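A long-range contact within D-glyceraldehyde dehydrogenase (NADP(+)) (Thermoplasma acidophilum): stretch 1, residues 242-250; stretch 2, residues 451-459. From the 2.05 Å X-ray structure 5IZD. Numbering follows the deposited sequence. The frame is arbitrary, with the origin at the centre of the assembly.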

# COMPACT_ATOMS: atom_id res chain seq x y z
N ALA A 242 8.93 6.18 -24.55
CA ALA A 242 7.83 5.35 -24.12
C ALA A 242 8.22 4.55 -22.86
O ALA A 242 9.37 4.15 -22.71
N LYS A 243 7.27 4.40 -21.95
CA LYS A 243 7.33 3.45 -20.90
C LYS A 243 7.34 2.04 -21.51
O LYS A 243 6.52 1.71 -22.41
N LEU A 244 8.31 1.23 -21.06
CA LEU A 244 8.49 -0.14 -21.58
C LEU A 244 8.08 -1.21 -20.56
O LEU A 244 8.45 -1.15 -19.34
N ILE A 245 7.26 -2.16 -21.03
CA ILE A 245 6.97 -3.39 -20.29
C ILE A 245 7.36 -4.48 -21.26
O ILE A 245 6.67 -4.63 -22.31
N LEU A 246 8.48 -5.14 -20.99
CA LEU A 246 9.10 -6.11 -21.90
C LEU A 246 9.40 -7.36 -21.11
O LEU A 246 10.08 -7.30 -20.05
N GLU A 247 8.98 -8.49 -21.67
CA GLU A 247 9.30 -9.78 -21.13
C GLU A 247 9.91 -10.67 -22.21
O GLU A 247 9.25 -10.93 -23.22
N LEU A 248 11.18 -11.08 -22.01
CA LEU A 248 12.07 -11.53 -23.04
C LEU A 248 12.53 -13.00 -22.86
O LEU A 248 13.59 -13.38 -23.34
N GLY A 249 11.73 -13.77 -22.10
CA GLY A 249 12.01 -15.22 -21.98
C GLY A 249 13.11 -15.43 -20.94
O GLY A 249 13.35 -14.52 -20.13
N GLY A 250 13.78 -16.60 -20.98
CA GLY A 250 14.68 -16.99 -19.91
C GLY A 250 15.43 -18.26 -20.10
O GLY A 250 15.41 -18.85 -21.17
N ARG A 451 18.33 -9.28 -14.98
CA ARG A 451 19.31 -9.36 -16.04
C ARG A 451 18.61 -9.17 -17.42
O ARG A 451 17.89 -8.22 -17.59
N MET A 452 18.72 -10.11 -18.35
CA MET A 452 18.19 -9.84 -19.70
C MET A 452 16.71 -10.12 -19.86
O MET A 452 16.23 -10.09 -20.99
N THR A 453 15.97 -10.28 -18.78
CA THR A 453 14.58 -10.62 -18.82
C THR A 453 13.73 -9.48 -19.42
O THR A 453 12.75 -9.73 -20.08
N GLY A 454 14.06 -8.23 -19.11
CA GLY A 454 13.41 -7.13 -19.81
C GLY A 454 13.18 -5.94 -18.92
O GLY A 454 14.13 -5.44 -18.32
N GLN A 455 11.97 -5.44 -18.90
CA GLN A 455 11.65 -4.17 -18.22
C GLN A 455 10.28 -4.38 -17.59
O GLN A 455 9.35 -4.92 -18.22
N ALA A 456 10.20 -3.93 -16.35
CA ALA A 456 9.01 -3.90 -15.56
C ALA A 456 8.47 -5.33 -15.39
O ALA A 456 9.26 -6.25 -15.26
N GLY A 457 7.15 -5.53 -15.38
CA GLY A 457 6.57 -6.85 -15.18
C GLY A 457 5.07 -6.76 -15.39
O GLY A 457 4.56 -5.66 -15.62
N GLU A 458 4.40 -7.91 -15.28
CA GLU A 458 2.96 -8.08 -15.50
C GLU A 458 2.28 -8.98 -14.46
O GLU A 458 2.83 -9.98 -14.03
N GLY A 459 1.08 -8.62 -14.08
CA GLY A 459 0.39 -9.30 -13.05
C GLY A 459 0.58 -8.67 -11.70
O GLY A 459 1.56 -7.98 -11.44

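How does the contact begin at Met 452 and Thr 453, where neither side chain points in? Met 452 is in the m rotamer at chi1, chi2 and chi3, but its CA-to-CB bond lies sideways, and the residue takes part through its backbone: Met 452 O is 3.8 Å from Leu 248 CB. Water 3 donates to both Met 452 O (2.9 Å) and Leu 248 O (2.8 Å), so it joins two carbonyls that could not bond to each other. Thr 453, chi1 m, points away, yet its carbonyl accepts a hydrogen bond from the backbone, Leu 248 N to Thr 453 O, at 2.8 Å. Its methyl CG2 stays 4.2 Å from Gly 249 O, while water 4 donates to Thr 453 OG1 (2.5 Å) and to Gly 249 O (2.9 Å).

Why does a glycine suit the place of Gly 454? An ideal CB there would point toward stretch 1 and sit 2.0 Å from Leu 246 O, a clash, and its backbone angles alone already call for glycine. Without a side chain, Gly 454 CA can approach Leu 246 O to 3.3 Å in a CA-H...O contact. Leu 248, which points toward stretch 2 with chi1 m and chi2 t, uses the same opening: its CD1 lies 3.9 Å from Gly 454 CA.

What does Gln 455 add to the antiparallel pairing? Its backbone forms two hydrogen bonds with Leu 246, Leu 246 N to Gln 455 O and Gln 455 N to Leu 246 O, both 2.9 Å. This pairing places the two side chains on the same face of the sheet. Leu 246 (chi1 m, chi2 t) brings CD1 within 3.9 Å of Gln 455 CG, so the aliphatic part of the glutamine makes the contact. With chi1 and chi2 both m, the end of Gln 455 leads away, and its NE2 is hydrogen-bonded elsewhere in the structure. Gln 455 CB also rests 3.6 Å from Leu 244 O and 4.2 Å from Leu 244 CB.

How do the small side chain of Ala 456 and the long one of Glu 458 meet stretch 1? Ala 456 points toward it, with CB 3.7 Å from Leu 244 O, 4.3 Å from Ile 245 CG1 and 4.4 Å from Lys 243 CE. Water 1 donates to Ala 456 O (3.2 Å) and Leu 246 O (2.9 Å). Ile 245, chi1 m and chi2 t, lies sideways to stretch 2 and also meets the residues after the alanine: its CG2 is 3.7 Å from both Gly 457 O and Glu 458 CG. Glu 458 also points toward stretch 1, chi1 m and chi2 t, offering methylene carbon to the isoleucine. Its carboxylate meets that of Glu 247 through water 2, which donates to Glu 458 OE2 (2.8 Å) and Glu 247 OE2 (3.0 Å). Glu 247 itself points away, and its OE1 accepts from Gly 249 N at 3.0 Å.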

# COMPACT_ATOMS: atom_id res chain seq x y z
CB ALA A 242 7.33 4.43 -25.23
CB LYS A 243 6.13 3.66 -19.96
CG LYS A 243 5.76 2.55 -18.98
CD LYS A 243 6.86 2.16 -18.10
CE LYS A 243 6.43 1.02 -17.19
NZ LYS A 243 5.49 1.44 -16.15
CB LEU A 244 9.93 -0.32 -21.98
CG LEU A 244 10.39 0.59 -23.14
CD1 LEU A 244 11.76 0.17 -23.65
CD2 LEU A 244 9.44 0.64 -24.33
CB ILE A 245 5.50 -3.54 -19.90
CG1 ILE A 245 4.96 -2.36 -19.06
CG2 ILE A 245 5.30 -4.89 -19.18
CD1 ILE A 245 3.43 -2.33 -18.94
CB LEU A 246 10.45 -5.64 -22.46
CG LEU A 246 10.51 -4.28 -23.13
CD1 LEU A 246 11.95 -3.95 -23.53
CD2 LEU A 246 9.58 -4.24 -24.31
CB GLU A 247 8.04 -10.40 -20.53
CG GLU A 247 8.38 -11.62 -19.66
CD GLU A 247 8.09 -12.97 -20.29
OE1 GLU A 247 9.03 -13.58 -20.86
OE2 GLU A 247 6.91 -13.42 -20.22
CB LEU A 248 13.25 -10.58 -23.23
CG LEU A 248 12.86 -9.12 -23.40
CD1 LEU A 248 14.09 -8.21 -23.52
CD2 LEU A 248 11.97 -8.93 -24.60
CB ARG A 451 20.16 -10.60 -15.89
CG ARG A 451 21.10 -10.48 -14.66
CD ARG A 451 21.95 -11.69 -14.41
NE ARG A 451 21.19 -12.95 -14.21
CZ ARG A 451 20.52 -13.31 -13.08
NH1 ARG A 451 20.43 -12.50 -12.00
NH2 ARG A 451 19.91 -14.48 -13.04
CB MET A 452 19.00 -10.60 -20.78
CG MET A 452 20.45 -10.17 -20.99
SD MET A 452 20.67 -8.40 -21.21
CE MET A 452 19.84 -8.25 -22.81
CB THR A 453 13.99 -10.95 -17.42
OG1 THR A 453 14.73 -12.01 -16.76
CG2 THR A 453 12.48 -11.34 -17.55
CB GLN A 455 11.61 -2.97 -19.21
CG GLN A 455 12.92 -2.63 -19.95
CD GLN A 455 14.04 -2.14 -19.01
OE1 GLN A 455 13.76 -1.74 -17.92
NE2 GLN A 455 15.27 -2.29 -19.39
CB ALA A 456 8.01 -2.94 -16.14
CB GLU A 458 2.72 -8.66 -16.88
CG GLU A 458 3.23 -7.77 -17.98
CD GLU A 458 3.21 -8.46 -19.37
OE1 GLU A 458 2.39 -8.09 -20.29
OE2 GLU A 458 4.05 -9.39 -19.49
O HOH W 1 9.97 -8.46 -17.40
O HOH W 2 4.38 -11.90 -20.68
O HOH W 3 16.15 -12.46 -22.59
O HOH W 4 15.60 -13.67 -18.48